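PDB 3CZP: Polyphosphate:AMP phosphotransferase from Pseudomonas aeruginosa PAO1, which transfers phosphate from inorganic polyphosphate to AMP to make ADP, and less efficiently to GMP, as a magnesium-dependent homodimer. Local coordinates for residues Lys158-Glu163 with Val212-Asp217; Asp455-Thr460 with Ala465-Val470; Ala288-Asp293 with Ala492-Asp497. All blocks are in the same frame, centred on the assembly; numbering follows the deposited sequence. Where two conformers were deposited one is given.

Contact 1 (Lys158-Glu163 with Val212-Asp217); sequences KKQLKE and VVEGAD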
ATOM      1  N   LYS A 158     -25.400  31.806 -12.299  1.00 34.49           N
ATOM      2  CA  LYS A 158     -24.898  32.914 -11.513  1.00 36.55           C
ATOM      3  C   LYS A 158     -25.964  33.416 -10.554  1.00 36.94           C
ATOM      4  O   LYS A 158     -25.687  33.582  -9.373  1.00 37.83           O
ATOM      5  CB  LYS A 158     -24.434  34.015 -12.442  1.00 36.38           C
ATOM      6  CG  LYS A 158     -23.580  35.065 -11.782  1.00 36.29           C
ATOM      7  CD  LYS A 158     -22.993  35.925 -12.839  1.00 35.95           C
ATOM      8  CE  LYS A 158     -22.117  37.061 -12.272  1.00 38.17           C
ATOM      9  NZ  LYS A 158     -20.757  36.629 -11.849  1.00 36.47           N
ATOM     10  N   LYS A 159     -27.171  33.626 -11.095  1.00 38.03           N
ATOM     11  CA  LYS A 159     -28.376  34.056 -10.364  1.00 38.08           C
ATOM     12  C   LYS A 159     -28.762  33.087  -9.256  1.00 38.15           C
ATOM     13  O   LYS A 159     -29.166  33.503  -8.174  1.00 36.51           O
ATOM     14  CB  LYS A 159     -29.570  34.177 -11.327  1.00 38.17           C
ATOM     15  CG  LYS A 159     -29.916  35.583 -11.725  1.00 39.27           C
ATOM     16  CD  LYS A 159     -31.232  35.658 -12.534  1.00 39.21           C
ATOM     17  CE  LYS A 159     -31.207  36.821 -13.559  1.00 39.18           C
ATOM     18  NZ  LYS A 159     -30.375  37.968 -13.095  1.00 38.41           N
ATOM     19  N   GLN A 160     -28.646  31.791  -9.548  1.00 38.86           N
ATOM     20  CA  GLN A 160     -28.978  30.739  -8.572  1.00 39.14           C
ATOM     21  C   GLN A 160     -27.908  30.726  -7.482  1.00 39.83           C
ATOM     22  O   GLN A 160     -28.232  30.738  -6.318  1.00 40.42           O
ATOM     23  CB  GLN A 160     -29.080  29.366  -9.248  1.00 39.12           C
ATOM     24  CG  GLN A 160     -30.403  29.096 -10.017  1.00 39.10           C
ATOM     25  CD  GLN A 160     -30.327  27.864 -10.926  1.00 39.42           C
ATOM     26  OE1 GLN A 160     -29.255  27.437 -11.341  1.00 37.61           O
ATOM     27  NE2 GLN A 160     -31.473  27.295 -11.224  1.00 39.96           N
ATOM     28  N   LEU A 161     -26.625  30.729  -7.861  1.00 40.95           N
ATOM     29  CA  LEU A 161     -25.538  30.910  -6.873  1.00 41.45           C
ATOM     30  C   LEU A 161     -25.765  32.140  -5.986  1.00 42.04           C
ATOM     31  O   LEU A 161     -25.678  32.061  -4.776  1.00 42.29           O
ATOM     32  CB  LEU A 161     -24.178  31.015  -7.563  1.00 41.23           C
ATOM     33  CG  LEU A 161     -23.005  31.220  -6.594  1.00 41.64           C
ATOM     34  CD1 LEU A 161     -22.732  29.942  -5.806  1.00 44.52           C
ATOM     35  CD2 LEU A 161     -21.757  31.690  -7.322  1.00 41.15           C
ATOM     36  N   LYS A 162     -26.052  33.270  -6.609  1.00 43.24           N
ATOM     37  CA  LYS A 162     -26.324  34.517  -5.898  1.00 44.02           C
ATOM     38  C   LYS A 162     -27.274  34.374  -4.704  1.00 44.44           C
ATOM     39  O   LYS A 162     -27.038  34.944  -3.634  1.00 44.41           O
ATOM     40  CB  LYS A 162     -26.881  35.536  -6.897  1.00 45.21           C
ATOM     41  CG  LYS A 162     -25.840  36.031  -7.973  1.00 46.71           C
ATOM     42  CD  LYS A 162     -25.456  37.524  -7.787  1.00 48.03           C
ATOM     43  CE  LYS A 162     -24.585  38.054  -8.936  1.00 48.55           C
ATOM     44  NZ  LYS A 162     -23.114  37.777  -8.736  1.00 48.64           N
ATOM     45  N   GLU A 163     -28.346  33.610  -4.878  1.00 45.17           N
ATOM     46  CA  GLU A 163     -29.334  33.403  -3.799  1.00 45.16           C
ATOM     47  C   GLU A 163     -28.790  32.455  -2.704  1.00 45.19           C
ATOM     48  O   GLU A 163     -29.021  32.678  -1.514  1.00 44.28           O
ATOM     49  CB  GLU A 163     -30.666  32.847  -4.349  1.00 45.95           C
ATOM     50  CG  GLU A 163     -31.251  33.530  -5.609  1.00 47.30           C
ATOM     51  CD  GLU A 163     -32.000  34.842  -5.324  1.00 49.75           C
ATOM     52  OE1 GLU A 163     -32.828  34.897  -4.374  1.00 52.24           O
ATOM     53  OE2 GLU A 163     -31.773  35.826  -6.074  1.00 51.69           O
ATOM     54  N   VAL A 212     -23.845  17.113 -16.821  1.00 25.81           N
ATOM     55  CA  VAL A 212     -24.107  18.396 -16.188  1.00 25.63           C
ATOM     56  C   VAL A 212     -25.496  18.327 -15.549  1.00 26.06           C
ATOM     57  O   VAL A 212     -26.513  18.142 -16.223  1.00 26.10           O
ATOM     58  CB  VAL A 212     -24.007  19.577 -17.173  1.00 25.95           C
ATOM     59  CG1 VAL A 212     -24.318  20.905 -16.441  1.00 26.04           C
ATOM     60  CG2 VAL A 212     -22.615  19.603 -17.858  1.00 24.96           C
ATOM     61  N   VAL A 213     -25.526  18.383 -14.233  1.00 26.20           N
ATOM     62  CA  VAL A 213     -26.781  18.203 -13.495  1.00 26.52           C
ATOM     63  C   VAL A 213     -27.106  19.490 -12.782  1.00 26.52           C
ATOM     64  O   VAL A 213     -26.304  19.941 -11.952  1.00 26.98           O
ATOM     65  CB  VAL A 213     -26.636  17.077 -12.440  1.00 26.81           C
ATOM     66  CG1 VAL A 213     -28.009  16.830 -11.699  1.00 23.83           C
ATOM     67  CG2 VAL A 213     -26.115  15.775 -13.115  1.00 26.00           C
ATOM     68  N   GLU A 214     -28.249  20.093 -13.101  1.00 27.46           N
ATOM     69  CA  GLU A 214     -28.685  21.296 -12.406  1.00 28.12           C
ATOM     70  C   GLU A 214     -28.941  21.020 -10.911  1.00 27.79           C
ATOM     71  O   GLU A 214     -29.702  20.117 -10.539  1.00 27.34           O
ATOM     72  CB  GLU A 214     -29.946  21.888 -13.066  1.00 28.43           C
ATOM     73  CG  GLU A 214     -30.283  23.257 -12.475  1.00 29.33           C
ATOM     74  CD  GLU A 214     -31.413  23.989 -13.197  1.00 32.43           C
ATOM     75  OE1 GLU A 214     -31.895  23.474 -14.240  1.00 35.60           O
ATOM     76  OE2 GLU A 214     -31.798  25.095 -12.714  1.00 37.08           O
ATOM     77  N   GLY A 215     -28.306  21.804 -10.051  1.00 27.91           N
ATOM     78  CA  GLY A 215     -28.297  21.501  -8.631  1.00 28.13           C
ATOM     79  C   GLY A 215     -29.241  22.295  -7.751  1.00 28.20           C
ATOM     80  O   GLY A 215     -29.187  22.194  -6.515  1.00 30.37           O
ATOM     81  N   ALA A 216     -30.120  23.075  -8.362  1.00 28.10           N
ATOM     82  CA  ALA A 216     -30.958  23.990  -7.625  1.00 27.36           C
ATOM     83  C   ALA A 216     -32.024  23.184  -6.886  1.00 26.68           C
ATOM     84  O   ALA A 216     -32.334  23.499  -5.759  1.00 26.30           O
ATOM     85  CB  ALA A 216     -31.566  25.038  -8.558  1.00 26.78           C
ATOM     86  N   ASP A 217     -32.517  22.112  -7.508  1.00 26.85           N
ATOM     87  CA  ASP A 217     -33.476  21.226  -6.877  1.00 26.92           C
ATOM     88  C   ASP A 217     -32.838  19.935  -6.311  1.00 26.54           C
ATOM     89  O   ASP A 217     -32.341  19.091  -7.050  1.00 25.98           O
ATOM     90  CB  ASP A 217     -34.654  20.933  -7.821  1.00 26.87           C
ATOM     91  CG  ASP A 217     -35.779  20.207  -7.120  1.00 26.10           C
ATOM     92  OD1 ASP A 217     -36.391  20.775  -6.193  1.00 27.61           O
ATOM     93  OD2 ASP A 217     -36.101  19.069  -7.514  1.00 25.86           O
TER

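Contact 2 (Asp455-Thr460 with Ala465-Val470); sequences DMVDRT and APWTLV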
ATOM      1  N   ASP A 455      10.294  -2.720 -32.226  1.00 31.91           N
ATOM      2  CA  ASP A 455       9.118  -1.874 -32.135  1.00 32.98           C
ATOM      3  C   ASP A 455       9.111  -1.031 -30.909  1.00 32.99           C
ATOM      4  O   ASP A 455       8.746   0.148 -30.971  1.00 34.00           O
ATOM      5  CB  ASP A 455       7.841  -2.704 -32.152  1.00 33.27           C
ATOM      6  CG  ASP A 455       7.625  -3.372 -33.457  1.00 33.49           C
ATOM      7  OD1 ASP A 455       8.267  -2.963 -34.458  1.00 35.28           O
ATOM      8  OD2 ASP A 455       6.789  -4.288 -33.511  1.00 36.83           O
HETATM    9  N   MSE A 456       9.487  -1.644 -29.789  1.00 33.33           N
HETATM   10  CA  MSE A 456       9.573  -0.960 -28.521  1.00 33.77           C
HETATM   11  C   MSE A 456      10.480   0.253 -28.626  1.00 33.07           C
HETATM   12  O   MSE A 456      10.093   1.354 -28.312  1.00 33.21           O
HETATM   13  CB  MSE A 456      10.119  -1.918 -27.447  1.00 33.35           C
HETATM   14  CG  MSE A 456      10.473  -1.280 -26.113  1.00 34.28           C
HETATM   15 SE   MSE A 456      11.014  -2.706 -24.892  0.80 39.26          SE
HETATM   16  CE  MSE A 456      12.839  -2.837 -25.473  1.00 30.86           C
ATOM     17  N   VAL A 457      11.700   0.030 -29.086  1.00 33.66           N
ATOM     18  CA  VAL A 457      12.682   1.100 -29.265  1.00 33.47           C
ATOM     19  C   VAL A 457      12.201   2.190 -30.251  1.00 33.13           C
ATOM     20  O   VAL A 457      12.224   3.395 -29.938  1.00 33.20           O
ATOM     21  CB  VAL A 457      14.071   0.494 -29.664  1.00 34.03           C
ATOM     22  CG1 VAL A 457      15.113   1.613 -29.965  1.00 32.77           C
ATOM     23  CG2 VAL A 457      14.550  -0.442 -28.544  1.00 34.81           C
ATOM     24  N   ASP A 458      11.710   1.795 -31.416  1.00 32.60           N
ATOM     25  CA  ASP A 458      11.089   2.755 -32.304  1.00 32.62           C
ATOM     26  C   ASP A 458       9.985   3.614 -31.675  1.00 32.42           C
ATOM     27  O   ASP A 458       9.931   4.828 -31.891  1.00 31.68           O
ATOM     28  CB  ASP A 458      10.469   2.030 -33.488  1.00 34.02           C
ATOM     29  CG  ASP A 458       9.777   2.972 -34.433  1.00 37.16           C
ATOM     30  OD1 ASP A 458      10.486   3.811 -35.052  1.00 41.71           O
ATOM     31  OD2 ASP A 458       8.531   2.875 -34.569  1.00 44.17           O
ATOM     32  N   ARG A 459       9.083   2.995 -30.908  1.00 32.03           N
ATOM     33  CA  ARG A 459       7.883   3.689 -30.462  0.50 31.63           C
ATOM     34  C   ARG A 459       8.070   4.395 -29.101  1.00 31.41           C
ATOM     35  O   ARG A 459       7.303   5.291 -28.751  1.00 31.15           O
ATOM     36  CB  ARG A 459       6.706   2.708 -30.398  0.50 31.64           C
ATOM     37  CG  ARG A 459       6.596   1.725 -31.578  0.50 32.95           C
ATOM     38  CD  ARG A 459       5.412   1.937 -32.498  0.50 34.44           C
ATOM     39  NE  ARG A 459       4.723   0.659 -32.717  0.50 35.99           N
ATOM     40  CZ  ARG A 459       4.983  -0.223 -33.679  0.50 34.17           C
ATOM     41  NH1 ARG A 459       5.917   0.008 -34.601  0.50 36.74           N
ATOM     42  NH2 ARG A 459       4.285  -1.353 -33.718  0.50 33.67           N
ATOM     43  N   THR A 460       9.067   3.983 -28.311  1.00 30.90           N
ATOM     44  CA  THR A 460       9.233   4.526 -26.930  1.00 30.85           C
ATOM     45  C   THR A 460      10.649   5.028 -26.639  1.00 30.31           C
ATOM     46  O   THR A 460      10.959   5.383 -25.518  1.00 29.42           O
ATOM     47  CB  THR A 460       8.834   3.479 -25.796  1.00 30.21           C
ATOM     48  OG1 THR A 460       9.701   2.328 -25.870  1.00 31.23           O
ATOM     49  CG2 THR A 460       7.359   2.973 -25.920  1.00 27.11           C
ATOM     50  N   ALA A 465      12.966  10.129 -22.700  1.00 30.66           N
ATOM     51  CA  ALA A 465      13.499   8.859 -22.199  1.00 30.54           C
ATOM     52  C   ALA A 465      14.017   7.978 -23.315  1.00 30.71           C
ATOM     53  O   ALA A 465      13.293   7.095 -23.776  1.00 31.26           O
ATOM     54  CB  ALA A 465      12.409   8.094 -21.406  1.00 28.69           C
ATOM     55  N   PRO A 466      15.285   8.180 -23.747  1.00 31.36           N
ATOM     56  CA  PRO A 466      15.837   7.286 -24.763  1.00 30.82           C
ATOM     57  C   PRO A 466      16.137   5.871 -24.266  1.00 30.87           C
ATOM     58  O   PRO A 466      16.496   5.653 -23.107  1.00 30.64           O
ATOM     59  CB  PRO A 466      17.120   7.994 -25.223  1.00 31.81           C
ATOM     60  CG  PRO A 466      17.426   9.029 -24.202  1.00 32.25           C
ATOM     61  CD  PRO A 466      16.228   9.238 -23.335  1.00 30.34           C
ATOM     62  N   TRP A 467      15.966   4.895 -25.153  1.00 31.25           N
ATOM     63  CA  TRP A 467      16.497   3.565 -24.915  1.00 30.80           C
ATOM     64  C   TRP A 467      18.014   3.479 -25.174  1.00 31.56           C
ATOM     65  O   TRP A 467      18.477   3.980 -26.168  1.00 31.90           O
ATOM     66  CB  TRP A 467      15.809   2.575 -25.826  1.00 31.07           C
ATOM     67  CG  TRP A 467      14.575   2.057 -25.232  1.00 30.43           C
ATOM     68  CD1 TRP A 467      13.335   2.460 -25.512  1.00 29.25           C
ATOM     69  CD2 TRP A 467      14.469   1.026 -24.241  1.00 32.75           C
ATOM     70  NE1 TRP A 467      12.442   1.763 -24.785  1.00 31.12           N
ATOM     71  CE2 TRP A 467      13.097   0.877 -23.971  1.00 31.36           C
ATOM     72  CE3 TRP A 467      15.400   0.214 -23.565  1.00 30.85           C
ATOM     73  CZ2 TRP A 467      12.603  -0.043 -23.039  1.00 30.94           C
ATOM     74  CZ3 TRP A 467      14.929  -0.691 -22.625  1.00 31.68           C
ATOM     75  CH2 TRP A 467      13.533  -0.842 -22.381  1.00 30.55           C
ATOM     76  N   THR A 468      18.745   2.786 -24.291  1.00 31.47           N
ATOM     77  CA  THR A 468      20.167   2.490 -24.475  1.00 31.52           C
ATOM     78  C   THR A 468      20.296   1.036 -24.718  1.00 31.90           C
ATOM     79  O   THR A 468      19.925   0.248 -23.880  1.00 31.93           O
ATOM     80  CB  THR A 468      21.005   2.822 -23.214  1.00 31.44           C
ATOM     81  OG1 THR A 468      20.703   4.153 -22.811  1.00 27.60           O
ATOM     82  CG2 THR A 468      22.568   2.653 -23.464  1.00 31.59           C
ATOM     83  N   LEU A 469      20.788   0.698 -25.902  1.00 31.55           N
ATOM     84  CA  LEU A 469      21.054  -0.660 -26.250  1.00 32.81           C
ATOM     85  C   LEU A 469      22.480  -0.994 -25.761  1.00 32.44           C
ATOM     86  O   LEU A 469      23.457  -0.371 -26.190  1.00 32.71           O
ATOM     87  CB  LEU A 469      20.873  -0.874 -27.784  1.00 32.32           C
ATOM     88  CG  LEU A 469      19.556  -0.360 -28.398  1.00 34.22           C
ATOM     89  CD1 LEU A 469      19.588  -0.345 -29.927  1.00 34.62           C
ATOM     90  CD2 LEU A 469      18.294  -1.103 -27.863  1.00 37.22           C
ATOM     91  N   VAL A 470      22.582  -1.968 -24.858  1.00 32.27           N
ATOM     92  CA  VAL A 470      23.866  -2.365 -24.302  1.00 32.51           C
ATOM     93  C   VAL A 470      24.352  -3.636 -25.010  1.00 32.59           C
ATOM     94  O   VAL A 470      23.673  -4.636 -25.019  1.00 33.53           O
ATOM     95  CB  VAL A 470      23.767  -2.557 -22.771  1.00 33.24           C
ATOM     96  CG1 VAL A 470      25.152  -2.890 -22.179  1.00 30.26           C
ATOM     97  CG2 VAL A 470      23.154  -1.303 -22.099  1.00 28.30           C
TER

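Contact 3 (Ala288-Asp293 with Ala492-Asp497); sequences AGLIRD and AAYKKD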
ATOM      1  N   ALA A 288      28.652   7.648  -7.216  1.00 27.59           N
ATOM      2  CA  ALA A 288      28.524   7.962  -5.803  1.00 27.37           C
ATOM      3  C   ALA A 288      28.519   9.491  -5.609  1.00 27.58           C
ATOM      4  O   ALA A 288      27.766  10.043  -4.796  1.00 27.26           O
ATOM      5  CB  ALA A 288      29.661   7.337  -5.042  1.00 27.82           C
ATOM      6  N   GLY A 289      29.357  10.188  -6.365  1.00 27.76           N
ATOM      7  CA  GLY A 289      29.491  11.628  -6.162  1.00 27.40           C
ATOM      8  C   GLY A 289      28.291  12.370  -6.691  1.00 27.81           C
ATOM      9  O   GLY A 289      27.857  13.359  -6.109  1.00 27.97           O
ATOM     10  N   LEU A 290      27.726  11.887  -7.797  1.00 28.92           N
ATOM     11  CA  LEU A 290      26.559  12.534  -8.428  1.00 29.26           C
ATOM     12  C   LEU A 290      25.323  12.416  -7.578  1.00 30.24           C
ATOM     13  O   LEU A 290      24.500  13.334  -7.571  1.00 31.12           O
ATOM     14  CB  LEU A 290      26.291  11.960  -9.817  1.00 28.61           C
ATOM     15  CG  LEU A 290      27.287  12.393 -10.909  1.00 29.20           C
ATOM     16  CD1 LEU A 290      27.206  11.450 -12.088  1.00 29.48           C
ATOM     17  CD2 LEU A 290      27.021  13.818 -11.346  1.00 28.33           C
ATOM     18  N   ILE A 291      25.175  11.260  -6.909  1.00 31.54           N
ATOM     19  CA  ILE A 291      24.058  10.978  -5.999  1.00 31.98           C
ATOM     20  C   ILE A 291      24.131  11.826  -4.727  1.00 32.43           C
ATOM     21  O   ILE A 291      23.098  12.241  -4.192  1.00 33.00           O
ATOM     22  CB  ILE A 291      24.000   9.488  -5.623  1.00 32.93           C
ATOM     23  CG1 ILE A 291      23.639   8.646  -6.836  1.00 34.23           C
ATOM     24  CG2 ILE A 291      22.991   9.241  -4.531  1.00 32.59           C
ATOM     25  CD1 ILE A 291      22.338   8.886  -7.346  1.00 30.05           C
ATOM     26  N   ARG A 292      25.354  12.133  -4.299  1.00 32.85           N
ATOM     27  CA  ARG A 292      25.627  12.837  -3.051  1.00 32.70           C
ATOM     28  C   ARG A 292      25.559  14.342  -3.320  1.00 31.40           C
ATOM     29  O   ARG A 292      25.367  15.125  -2.413  1.00 31.64           O
ATOM     30  CB  ARG A 292      26.992  12.353  -2.509  1.00 33.40           C
ATOM     31  CG  ARG A 292      27.679  13.182  -1.404  1.00 34.43           C
ATOM     32  CD  ARG A 292      29.220  12.883  -1.285  1.00 37.25           C
ATOM     33  NE  ARG A 292      29.483  11.426  -1.215  1.00 42.32           N
ATOM     34  CZ  ARG A 292      30.277  10.705  -2.029  1.00 42.90           C
ATOM     35  NH1 ARG A 292      30.984  11.280  -3.003  1.00 43.38           N
ATOM     36  NH2 ARG A 292      30.378   9.382  -1.847  1.00 41.08           N
ATOM     37  N   ASP A 293      25.668  14.743  -4.578  1.00 31.21           N
ATOM     38  CA  ASP A 293      25.641  16.164  -4.962  1.00 31.05           C
ATOM     39  C   ASP A 293      24.309  16.747  -4.473  1.00 30.46           C
ATOM     40  O   ASP A 293      23.266  16.100  -4.597  1.00 27.84           O
ATOM     41  CB  ASP A 293      25.788  16.271  -6.495  1.00 31.08           C
ATOM     42  CG  ASP A 293      26.059  17.682  -6.992  1.00 32.31           C
ATOM     43  OD1 ASP A 293      25.181  18.586  -6.870  1.00 32.76           O
ATOM     44  OD2 ASP A 293      27.157  17.885  -7.545  1.00 35.73           O
ATOM     45  N   ALA A 492      23.518  15.367 -17.171  1.00 31.02           N
ATOM     46  CA  ALA A 492      22.702  16.056 -18.139  1.00 31.56           C
ATOM     47  C   ALA A 492      21.554  16.820 -17.504  1.00 31.65           C
ATOM     48  O   ALA A 492      21.287  17.992 -17.877  1.00 31.68           O
ATOM     49  CB  ALA A 492      22.153  15.081 -19.172  1.00 31.45           C
ATOM     50  N   ALA A 493      20.846  16.124 -16.611  1.00 31.49           N
ATOM     51  CA  ALA A 493      19.802  16.671 -15.779  1.00 30.94           C
ATOM     52  C   ALA A 493      20.285  17.904 -15.020  1.00 31.00           C
ATOM     53  O   ALA A 493      19.611  18.932 -15.011  1.00 29.85           O
ATOM     54  CB  ALA A 493      19.332  15.623 -14.788  1.00 30.60           C
ATOM     55  N   TYR A 494      21.446  17.815 -14.373  1.00 31.14           N
ATOM     56  CA  TYR A 494      21.965  18.996 -13.652  1.00 30.97           C
ATOM     57  C   TYR A 494      22.232  20.197 -14.571  1.00 31.35           C
ATOM     58  O   TYR A 494      22.082  21.360 -14.174  1.00 31.81           O
ATOM     59  CB  TYR A 494      23.253  18.661 -12.901  1.00 30.40           C
ATOM     60  CG  TYR A 494      23.106  17.654 -11.802  1.00 26.66           C
ATOM     61  CD1 TYR A 494      21.841  17.282 -11.308  1.00 24.95           C
ATOM     62  CD2 TYR A 494      24.225  17.073 -11.233  1.00 25.98           C
ATOM     63  CE1 TYR A 494      21.719  16.356 -10.302  1.00 24.17           C
ATOM     64  CE2 TYR A 494      24.104  16.147 -10.228  1.00 25.87           C
ATOM     65  CZ  TYR A 494      22.845  15.773  -9.768  1.00 27.19           C
ATOM     66  OH  TYR A 494      22.726  14.817  -8.763  1.00 24.98           O
ATOM     67  N   LYS A 495      22.670  19.902 -15.782  1.00 32.27           N
ATOM     68  CA  LYS A 495      22.977  20.939 -16.771  1.00 33.49           C
ATOM     69  C   LYS A 495      21.706  21.620 -17.272  1.00 33.94           C
ATOM     70  O   LYS A 495      21.768  22.738 -17.763  1.00 34.78           O
ATOM     71  CB  LYS A 495      23.723  20.347 -17.947  1.00 33.25           C
ATOM     72  CG  LYS A 495      25.198  20.056 -17.705  1.00 35.05           C
ATOM     73  CD  LYS A 495      25.749  19.311 -18.901  1.00 34.33           C
ATOM     74  CE  LYS A 495      27.184  18.809 -18.671  1.00 36.59           C
ATOM     75  NZ  LYS A 495      27.767  18.199 -19.910  1.00 37.95           N
ATOM     76  N   LYS A 496      20.575  20.925 -17.163  1.00 35.30           N
ATOM     77  CA  LYS A 496      19.271  21.444 -17.531  1.00 36.16           C
ATOM     78  C   LYS A 496      18.658  22.278 -16.403  1.00 36.70           C
ATOM     79  O   LYS A 496      17.990  23.254 -16.687  1.00 36.62           O
ATOM     80  CB  LYS A 496      18.367  20.273 -17.934  1.00 36.58           C
ATOM     81  CG  LYS A 496      17.023  20.642 -18.574  1.00 36.92           C
ATOM     82  CD  LYS A 496      16.267  19.329 -18.974  1.00 37.68           C
ATOM     83  CE  LYS A 496      14.728  19.445 -19.082  1.00 38.12           C
ATOM     84  NZ  LYS A 496      14.110  18.076 -19.134  1.00 39.62           N
ATOM     85  N   ASP A 497      18.932  21.922 -15.171  1.00 37.59           N
ATOM     86  CA  ASP A 497      18.441  22.674 -14.057  1.00 38.50           C
ATOM     87  C   ASP A 497      19.048  24.048 -14.012  1.00 40.56           C
ATOM     88  O   ASP A 497      20.149  24.270 -14.461  1.00 41.61           O
ATOM     89  CB  ASP A 497      18.817  22.017 -12.751  1.00 38.00           C
ATOM     90  CG  ASP A 497      18.328  20.625 -12.640  1.00 38.28           C
ATOM     91  OD1 ASP A 497      17.324  20.299 -13.252  1.00 41.55           O
ATOM     92  OD2 ASP A 497      18.956  19.867 -11.944  1.00 33.91           O
TER

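Contact 1 (Lys158-Glu163 with Val212-Asp217)
Gln160 and Glu214 link helix 158-163 to the end of the outermost strand 210-214, at the C-terminal ends of the strands of the five-stranded parallel sheet in the N-terminal PPK2 domain, whose strand order 2-3-1-4-5 marks a P-loop-type alpha/beta fold. The contact illustrates how a single polar bridge can tie a short helix to a neighbouring strand end: 158-163 follows strand 148-155, and the adjacent strand 210-214 runs out at Glu214.

The polar part is one hydrogen bond. Gln160 NE2 gives an N-H to Glu214 OE2 at 2.7 Å, almost straight at 170°, and the acceptor lies in the plane of the amide. Both side chains are extended beyond CG and cross at about a right angle, with their flat ends turned 47° against each other. Glu214 reaches the helix because its CG stands anti to the backbone N (chi1 -171°), sending the carboxylate forward from a buried strand residue. Each flat group is held from a second direction. Gln160 OE1 accepts from Ser157 N, just before its helix, which sets which way round the amide lies, while Glu214 OE1 is hydrogen-bonded to His11 ND1 and to the backbone N of Gly10. The carboxylate is therefore gripped at both oxygens and ties the residues ahead of helix 15-39 to the end of the outermost strand.

The remaining contact is van der Waals. Ala216, in the loop after the strand, directs its CB toward the helix, and the methyl lies beside the amide, with Ala216 CB 3.5 Å from Gln160 NE2.

Contact 2 (Asp455-Thr460 with Ala465-Val470)
Met456 of the helix reaches Trp467 of the strand through a chain that starts with CG anti to the backbone N (chi1 171°), runs out extended as far as SE and then bends (chi3 83°), which lays the selenomethionine methyl over the face of the indole. Thr460 takes a different route: OG1 sits between its backbone N and carbonyl carbon, and from there it faces both its own helix and the edge of the same ring. The pair shows how a tryptophan can be held by face and edge at once.

Over the face, Met456 CE is 3.8 Å from the centroid of the six-membered ring of Trp467, a CH-pi contact. The selenium lies more obliquely, with Met456 SE 3.6 Å from Trp467 CZ2, completing a Met-aromatic contact. Val457 CG2 covers the same face nearer the five-membered ring, 4.1 Å from Trp467 CG, and extends the apolar patch to Leu469 CD2 at 3.9 Å.

At the edge, Trp467 NE1 donates to Thr460 OG1 at 3.0 Å (152°), near the ring plane. The hydroxyl in turn donates to the helix, with Thr460 OG1 2.7 Å from Met456 O, above the plane of that carbonyl. Met456 O also receives Thr460 N and so takes two donors, while Thr460 OG1 accepts the buried indole N-H. The carbonyls of Thr460 and Ala465 come close without bonding; Lys408 binds the former and, weakly, the latter. Tyr368 adds an edge-to-face contact to Trp467.

The contact packs the C-terminal end of helix 446-460 against the outermost strand 467-471 that follows it, an alpha/beta packing of the P-loop-type fold in the C-terminal PPK2 domain.

Contact 3 (Ala288-Asp293 with Ala492-Asp497)
Tyr494 CG stands anti to its carbonyl carbon (chi1 -64°), which sends the ring across to helix 273-292 with the hydroxyl directed at the backbone of Leu290. The carbonyl oxygen of Leu290 lies in the plane of the ring, at its edge, and Tyr494 OH donates to Leu290 O at 2.6 Å. The hydroxyl meets the carbonyl at a C=O...donor angle of 151°, tilted 26° from its plane. This carbonyl is in the last turn of helix 273-292, where C=O groups begin to lack amide partners further along the helix, and a tyrosine hydroxyl from another helix supplies the donor.

Leu290 crosses the ring obliquely, its CD2 resting 3.9 Å from Tyr494 CE2. Asp293, just past the helix end, slides by in the opposite direction, and its CB is 4.1 Å from Tyr494 OH; the carboxylate itself is engaged in a salt bridge with Arg295.

Around this contact, Leu290 also packs on Asn487, Ile490 and Glu491 of helix 475-496, and Phe296 touches Tyr494. The bond thus joins the final turn of the last modelled helix to the end of helix 273-292, just before the chain enters the central strand 300-307.

Overall arrangement
Contact 1, in the N-terminal PPK2 domain, is peripheral and only partly buried and rests on one polar bridge, whereas contacts 2 and 3, both in the C-terminal domain, are buried and combine a hydrogen bond with apolar packing. Contacts 1 and 2 involve the corresponding outermost strands of two sheets of like topology, yet are held by amide-carboxylate chemistry in one and an indole gripped at face and edge in the other; their centres are 52 Å apart. Contact 3 links helix to helix and uses a backbone carbonyl. It is connected to contact 2 through the chain, strand 467-471 leading into helix 475-496, but the two do not touch (nearest atoms about 9 Å apart).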